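Local coordinates for Atp-dependent DNA ligase (Psychromonas sp., PDB 4D05), which probably seals nicks in DNA with ATP as cofactor, passing through an enzyme-adenylate intermediate, and is a bacterial ligase of minimal type, at residues P5-T10 with A162-K167; V210-G215 with N243-F248. One frame throughout, in Å; residues are numbered along the deposited sequence.

Contact 1 (P5-T10 with A162-K167); sequences PIQLAT and ALYQTK
Three direct hydrogen bonds tie 5-10 to the loop 162-167, and Gln7 has a hand in two of them. Its backbone N-H goes to the phenol oxygen of Tyr164 (N to OH 2.8 Å). Its side chain, with CG anti to the backbone N (chi1 -178°), takes a bond from the loop backbone, Gln165 N to Gln7 OE1 3.0 Å, the donor standing above the amide plane. Leu8 N meets Lys167 O at 2.7 Å, almost straight at 175°. A water donates to both Gln7 OE1 and Leu163 O, so two donors grip the amide oxygen.

Van der Waals contact adds to this. Gln7 CB sits over one face of the Tyr164 ring, 3.9 Å from its centroid, as a CH-pi contact; separately, the methyl CG2 of Thr166 lies 3.8 Å from Pro5 O. Glutamine suits this place, its length bringing an uncharged amide oxygen to the loop N-H while its CB packs on the ring; tyrosine offers both that face and, at its tip, the acceptor for Gln7 N.

Thr166 centres an inverse gamma turn just before strand 168-169, which lies parallel to 8-11 in a mixed sheet of the nucleotide-binding domain characteristic of ATP-dependent DNA ligases.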
loop_
_atom_site.group_PDB
_atom_site.type_symbol
_atom_site.label_atom_id
_atom_site.label_comp_id
_atom_site.label_asym_id
_atom_site.label_seq_id
_atom_site.Cartn_x
_atom_site.Cartn_y
_atom_site.Cartn_z
ATOM N N PRO A 5 -18.160 -4.280 -1.709
ATOM C CA PRO A 5 -17.849 -5.627 -1.201
ATOM C C PRO A 5 -16.496 -6.021 -1.709
ATOM O O PRO A 5 -16.362 -6.784 -2.666
ATOM C CB PRO A 5 -18.936 -6.496 -1.826
ATOM C CG PRO A 5 -19.168 -5.841 -3.150
ATOM C CD PRO A 5 -19.010 -4.348 -2.913
ATOM N N ILE A 6 -15.477 -5.465 -1.074
ATOM C CA ILE A 6 -14.117 -5.639 -1.550
ATOM C C ILE A 6 -13.153 -6.441 -0.647
ATOM O O ILE A 6 -13.286 -6.498 0.594
ATOM C CB ILE A 6 -13.531 -4.279 -1.904
ATOM C CG1 ILE A 6 -13.505 -3.338 -0.690
ATOM C CG2 ILE A 6 -14.344 -3.702 -2.986
ATOM C CD1 ILE A 6 -12.714 -2.074 -0.900
ATOM N N GLN A 7 -12.162 -7.050 -1.292
ATOM C CA GLN A 7 -11.145 -7.837 -0.587
ATOM C C GLN A 7 -10.072 -6.931 -0.152
ATOM O O GLN A 7 -9.713 -6.045 -0.932
ATOM C CB GLN A 7 -10.503 -8.844 -1.534
ATOM C CG GLN A 7 -9.465 -9.734 -0.885
ATOM C CD GLN A 7 -9.286 -10.992 -1.747
ATOM O OE1 GLN A 7 -9.753 -12.076 -1.433
ATOM N NE2 GLN A 7 -8.669 -10.822 -2.829
ATOM N N LEU A 8 -9.553 -7.145 1.061
ATOM C CA LEU A 8 -8.482 -6.341 1.611
ATOM C C LEU A 8 -7.177 -7.125 1.885
ATOM O O LEU A 8 -7.166 -8.330 2.224
ATOM C CB LEU A 8 -8.906 -5.645 2.912
ATOM C CG LEU A 8 -10.244 -4.901 2.962
ATOM C CD1 LEU A 8 -10.387 -4.362 4.370
ATOM C CD2 LEU A 8 -10.357 -3.753 1.908
ATOM N N ALA A 9 -6.064 -6.407 1.736
ATOM C CA ALA A 9 -4.744 -7.039 1.820
ATOM C C ALA A 9 -4.230 -7.099 3.242
ATOM O O ALA A 9 -4.479 -6.193 4.066
ATOM C CB ALA A 9 -3.757 -6.292 0.977
ATOM N N THR A 10 -3.471 -8.154 3.509
ATOM C CA THR A 10 -2.666 -8.288 4.736
ATOM C C THR A 10 -1.175 -7.982 4.487
ATOM O O THR A 10 -0.817 -7.617 3.383
ATOM C CB THR A 10 -2.791 -9.690 5.316
ATOM O OG1 THR A 10 -2.472 -10.669 4.310
ATOM C CG2 THR A 10 -4.228 -9.913 5.835
ATOM N N ALA A 162 -6.182 -18.389 -4.876
ATOM C CA ALA A 162 -7.072 -17.707 -3.950
ATOM C C ALA A 162 -8.456 -17.511 -4.529
ATOM O O ALA A 162 -8.594 -17.230 -5.706
ATOM C CB ALA A 162 -6.509 -16.393 -3.598
ATOM N N LEU A 163 -9.475 -17.680 -3.684
ATOM C CA LEU A 163 -10.846 -17.351 -4.051
ATOM C C LEU A 163 -11.203 -16.003 -3.418
ATOM O O LEU A 163 -10.808 -15.729 -2.281
ATOM C CB LEU A 163 -11.778 -18.432 -3.515
ATOM C CG LEU A 163 -11.580 -19.810 -4.145
ATOM C CD1 LEU A 163 -12.517 -20.834 -3.518
ATOM C CD2 LEU A 163 -11.810 -19.754 -5.650
ATOM N N TYR A 164 -11.999 -15.192 -4.109
ATOM C CA TYR A 164 -12.274 -13.842 -3.633
ATOM C C TYR A 164 -13.046 -13.860 -2.317
ATOM O O TYR A 164 -14.026 -14.597 -2.180
ATOM C CB TYR A 164 -13.097 -13.075 -4.670
ATOM C CG TYR A 164 -13.051 -11.569 -4.458
ATOM C CD1 TYR A 164 -12.053 -10.817 -5.044
ATOM C CD2 TYR A 164 -14.016 -10.906 -3.689
ATOM C CE1 TYR A 164 -11.977 -9.430 -4.870
ATOM C CE2 TYR A 164 -13.941 -9.542 -3.513
ATOM C CZ TYR A 164 -12.922 -8.812 -4.120
ATOM O OH TYR A 164 -12.808 -7.425 -3.956
ATOM N N GLN A 165 -12.594 -13.040 -1.368
ATOM C CA GLN A 165 -13.234 -12.924 -0.051
ATOM C C GLN A 165 -13.428 -11.459 0.250
ATOM O O GLN A 165 -12.515 -10.669 -0.015
ATOM C CB GLN A 165 -12.321 -13.511 1.024
ATOM C CG GLN A 165 -12.038 -14.944 0.882
ATOM C CD GLN A 165 -11.214 -15.442 2.053
ATOM O OE1 GLN A 165 -10.352 -14.741 2.548
ATOM N NE2 GLN A 165 -11.496 -16.641 2.509
ATOM N N THR A 166 -14.608 -11.094 0.782
ATOM C CA THR A 166 -14.962 -9.686 1.000
ATOM C C THR A 166 -14.497 -9.263 2.383
ATOM O O THR A 166 -15.297 -8.920 3.238
ATOM C CB THR A 166 -16.474 -9.448 0.847
ATOM O OG1 THR A 166 -17.218 -10.207 1.826
ATOM C CG2 THR A 166 -16.901 -9.848 -0.538
ATOM N N LYS A 167 -13.192 -9.368 2.606
ATOM C CA LYS A 167 -12.621 -9.064 3.905
ATOM C C LYS A 167 -11.125 -9.015 3.771
ATOM O O LYS A 167 -10.635 -9.092 2.665
ATOM C CB LYS A 167 -12.987 -10.149 4.907
ATOM C CG LYS A 167 -12.430 -11.488 4.557
ATOM C CD LYS A 167 -12.580 -12.428 5.743
ATOM C CE LYS A 167 -13.997 -12.396 6.294
ATOM N NZ LYS A 167 -14.219 -13.405 7.374
HETATM O O HOH W 1 -8.570 -14.598 -0.877
#

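Contact 2 (V210-G215 with N243-F248); sequences VTFKIG and NNIPRF
Val210, Phe212 and Pro246 have the most surface buried here, and the segments meet by van der Waals contact, mostly between apolar side chains. Val210 stands just ahead of strand 211-214; its CB is directed at the loop 243-248, and both methyls touch it. Val210 CG2 lies 3.6 Å from Asn244 O, while the Val210 and Ile245 side chains cross at about a right angle, Val210 CG1 4.0 Å from Ile245 CG1. Valine suits the spot, its two methyls reaching two successive loop residues. Asn244 turns its amide to other partners, OD1 to Lys240 NZ and ND2 to Glu208 OE1.

Phe212 carries its ring in the crowded position between backbone N and carbonyl carbon (chi1 61°). Pro246 crosses it at about a right angle and sets CD over one face, 3.9 Å from the ring centroid: a CH-pi contact that suits proline, whose CD, bonded to the backbone N, has hydrogens somewhat polarised toward an aromatic face. Ile245 CG2 packs 3.7 Å from Phe212 CB. Tyr235 of strand 232-237 meets the Phe212 ring edge-to-face. An alanine in place of Phe212 would remove the face under Pro246 and an aromatic partner of Tyr235, and would probably loosen the loop against the strand.

These contacts join edge strand 211-214 of the five-stranded antiparallel sheet to the loop between strands 232-237 and 250-256, within the ligase's OB fold.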
loop_
_atom_site.group_PDB
_atom_site.type_symbol
_atom_site.label_atom_id
_atom_site.label_comp_id
_atom_site.label_asym_id
_atom_site.label_seq_id
_atom_site.Cartn_x
_atom_site.Cartn_y
_atom_site.Cartn_z
ATOM N N VAL A 210 3.572 -1.753 23.568
ATOM C CA VAL A 210 4.891 -2.348 23.664
ATOM C C VAL A 210 5.948 -1.271 23.894
ATOM O O VAL A 210 5.989 -0.248 23.189
ATOM C CB VAL A 210 5.230 -3.132 22.393
ATOM C CG1 VAL A 210 6.645 -3.680 22.479
ATOM C CG2 VAL A 210 4.198 -4.244 22.180
ATOM N N THR A 211 6.777 -1.475 24.909
ATOM C CA THR A 211 7.894 -0.588 25.186
ATOM C C THR A 211 9.177 -1.199 24.606
ATOM O O THR A 211 9.484 -2.381 24.814
ATOM C CB THR A 211 8.057 -0.351 26.705
ATOM O OG1 THR A 211 6.894 0.298 27.194
ATOM C CG2 THR A 211 9.258 0.515 27.019
ATOM N N PHE A 212 9.941 -0.379 23.901
ATOM C CA PHE A 212 11.169 -0.850 23.250
ATOM C C PHE A 212 12.141 0.259 22.999
ATOM O O PHE A 212 11.792 1.451 23.065
ATOM C CB PHE A 212 10.876 -1.606 21.934
ATOM C CG PHE A 212 10.191 -0.778 20.896
ATOM C CD1 PHE A 212 8.820 -0.570 20.958
ATOM C CD2 PHE A 212 10.923 -0.188 19.863
ATOM C CE1 PHE A 212 8.172 0.214 19.990
ATOM C CE2 PHE A 212 10.303 0.569 18.882
ATOM C CZ PHE A 212 8.911 0.783 18.957
ATOM N N LYS A 213 13.380 -0.150 22.738
ATOM C CA LYS A 213 14.489 0.780 22.499
ATOM C C LYS A 213 14.640 1.129 21.023
ATOM O O LYS A 213 14.578 0.258 20.171
ATOM C CB LYS A 213 15.781 0.123 22.984
ATOM C CG LYS A 213 17.021 0.936 22.783
ATOM C CD LYS A 213 18.244 0.244 23.354
ATOM C CE LYS A 213 18.814 -0.783 22.388
ATOM N NZ LYS A 213 20.155 -1.194 22.903
ATOM N N ILE A 214 14.918 2.395 20.739
ATOM C CA ILE A 214 15.295 2.855 19.420
ATOM C C ILE A 214 16.621 3.585 19.518
ATOM O O ILE A 214 16.712 4.643 20.176
ATOM C CB ILE A 214 14.234 3.788 18.789
ATOM C CG1 ILE A 214 12.923 3.041 18.593
ATOM C CG2 ILE A 214 14.728 4.358 17.463
ATOM C CD1 ILE A 214 11.787 3.956 18.156
ATOM N N GLY A 215 17.656 3.019 18.881
ATOM C CA GLY A 215 19.000 3.595 18.976
ATOM C C GLY A 215 19.540 4.119 17.657
ATOM O O GLY A 215 20.638 4.663 17.626
ATOM N N ASN A 243 8.234 -11.011 21.326
ATOM C CA ASN A 243 7.578 -10.112 22.270
ATOM C C ASN A 243 6.820 -8.964 21.590
ATOM O O ASN A 243 6.572 -7.923 22.234
ATOM C CB ASN A 243 8.610 -9.522 23.258
ATOM C CG ASN A 243 9.532 -10.582 23.867
ATOM O OD1 ASN A 243 10.776 -10.452 23.875
ATOM N ND2 ASN A 243 8.939 -11.592 24.422
ATOM N N ASN A 244 6.453 -9.162 20.308
ATOM C CA ASN A 244 5.734 -8.161 19.521
ATOM C C ASN A 244 6.460 -6.815 19.412
ATOM O O ASN A 244 5.826 -5.748 19.333
ATOM C CB ASN A 244 4.335 -7.911 20.082
ATOM C CG ASN A 244 3.410 -7.292 19.053
ATOM O OD1 ASN A 244 3.624 -7.443 17.849
ATOM N ND2 ASN A 244 2.415 -6.546 19.515
ATOM N N ILE A 245 7.782 -6.865 19.401
ATOM C CA ILE A 245 8.559 -5.646 19.266
ATOM C C ILE A 245 8.751 -5.326 17.774
ATOM O O ILE A 245 9.133 -6.207 16.992
ATOM C CB ILE A 245 9.902 -5.785 19.954
ATOM C CG1 ILE A 245 9.673 -6.030 21.451
ATOM C CG2 ILE A 245 10.725 -4.537 19.702
ATOM C CD1 ILE A 245 10.905 -6.477 22.246
ATOM N N PRO A 246 8.496 -4.073 17.360
ATOM C CA PRO A 246 8.785 -3.747 15.950
ATOM C C PRO A 246 10.241 -4.029 15.587
ATOM O O PRO A 246 11.173 -3.658 16.314
ATOM C CB PRO A 246 8.480 -2.240 15.859
ATOM C CG PRO A 246 7.445 -2.017 16.962
ATOM C CD PRO A 246 7.902 -2.942 18.080
ATOM N N ARG A 247 10.423 -4.699 14.457
ATOM C CA ARG A 247 11.727 -5.175 14.053
ATOM C C ARG A 247 12.485 -4.120 13.240
ATOM O O ARG A 247 11.917 -3.430 12.388
ATOM C CB ARG A 247 11.536 -6.476 13.246
ATOM C CG ARG A 247 12.694 -7.444 13.271
ATOM C CD ARG A 247 12.306 -8.823 12.624
ATOM N NE ARG A 247 11.672 -8.595 11.336
ATOM C CZ ARG A 247 10.783 -9.391 10.757
ATOM N NH1 ARG A 247 10.379 -10.525 11.344
ATOM N NH2 ARG A 247 10.292 -9.032 9.574
ATOM N N PHE A 248 13.775 -3.989 13.522
ATOM C CA PHE A 248 14.659 -3.035 12.835
ATOM C C PHE A 248 14.123 -1.612 12.965
ATOM O O PHE A 248 14.140 -0.844 12.016
ATOM C CB PHE A 248 14.830 -3.435 11.358
ATOM C CG PHE A 248 15.210 -4.875 11.183
ATOM C CD1 PHE A 248 16.261 -5.417 11.918
ATOM C CD2 PHE A 248 14.523 -5.693 10.297
ATOM C CE1 PHE A 248 16.585 -6.744 11.778
ATOM C CE2 PHE A 248 14.859 -7.021 10.154
ATOM C CZ PHE A 248 15.887 -7.540 10.887
#

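How the contacts relate
The two contacts belong to different domains, and both segments of contact 1 precede those of contact 2 in the chain. Their centres are 30 Å apart and their nearest atoms about 13 Å, so they do not touch. Contact 1 borders the nucleotide pocket, with the side chain of Leu8 about 6 Å from the bound AMP; Gln7 O also accepts a hydrogen bond from Arg31, one of the residues lining that pocket. The centre of contact 2 lies about 23 Å from the centre of the chain, that of contact 1 about 15 Å. Contact 1 combines hydrogen bonds with packing, whereas contact 2 relies on packing alone.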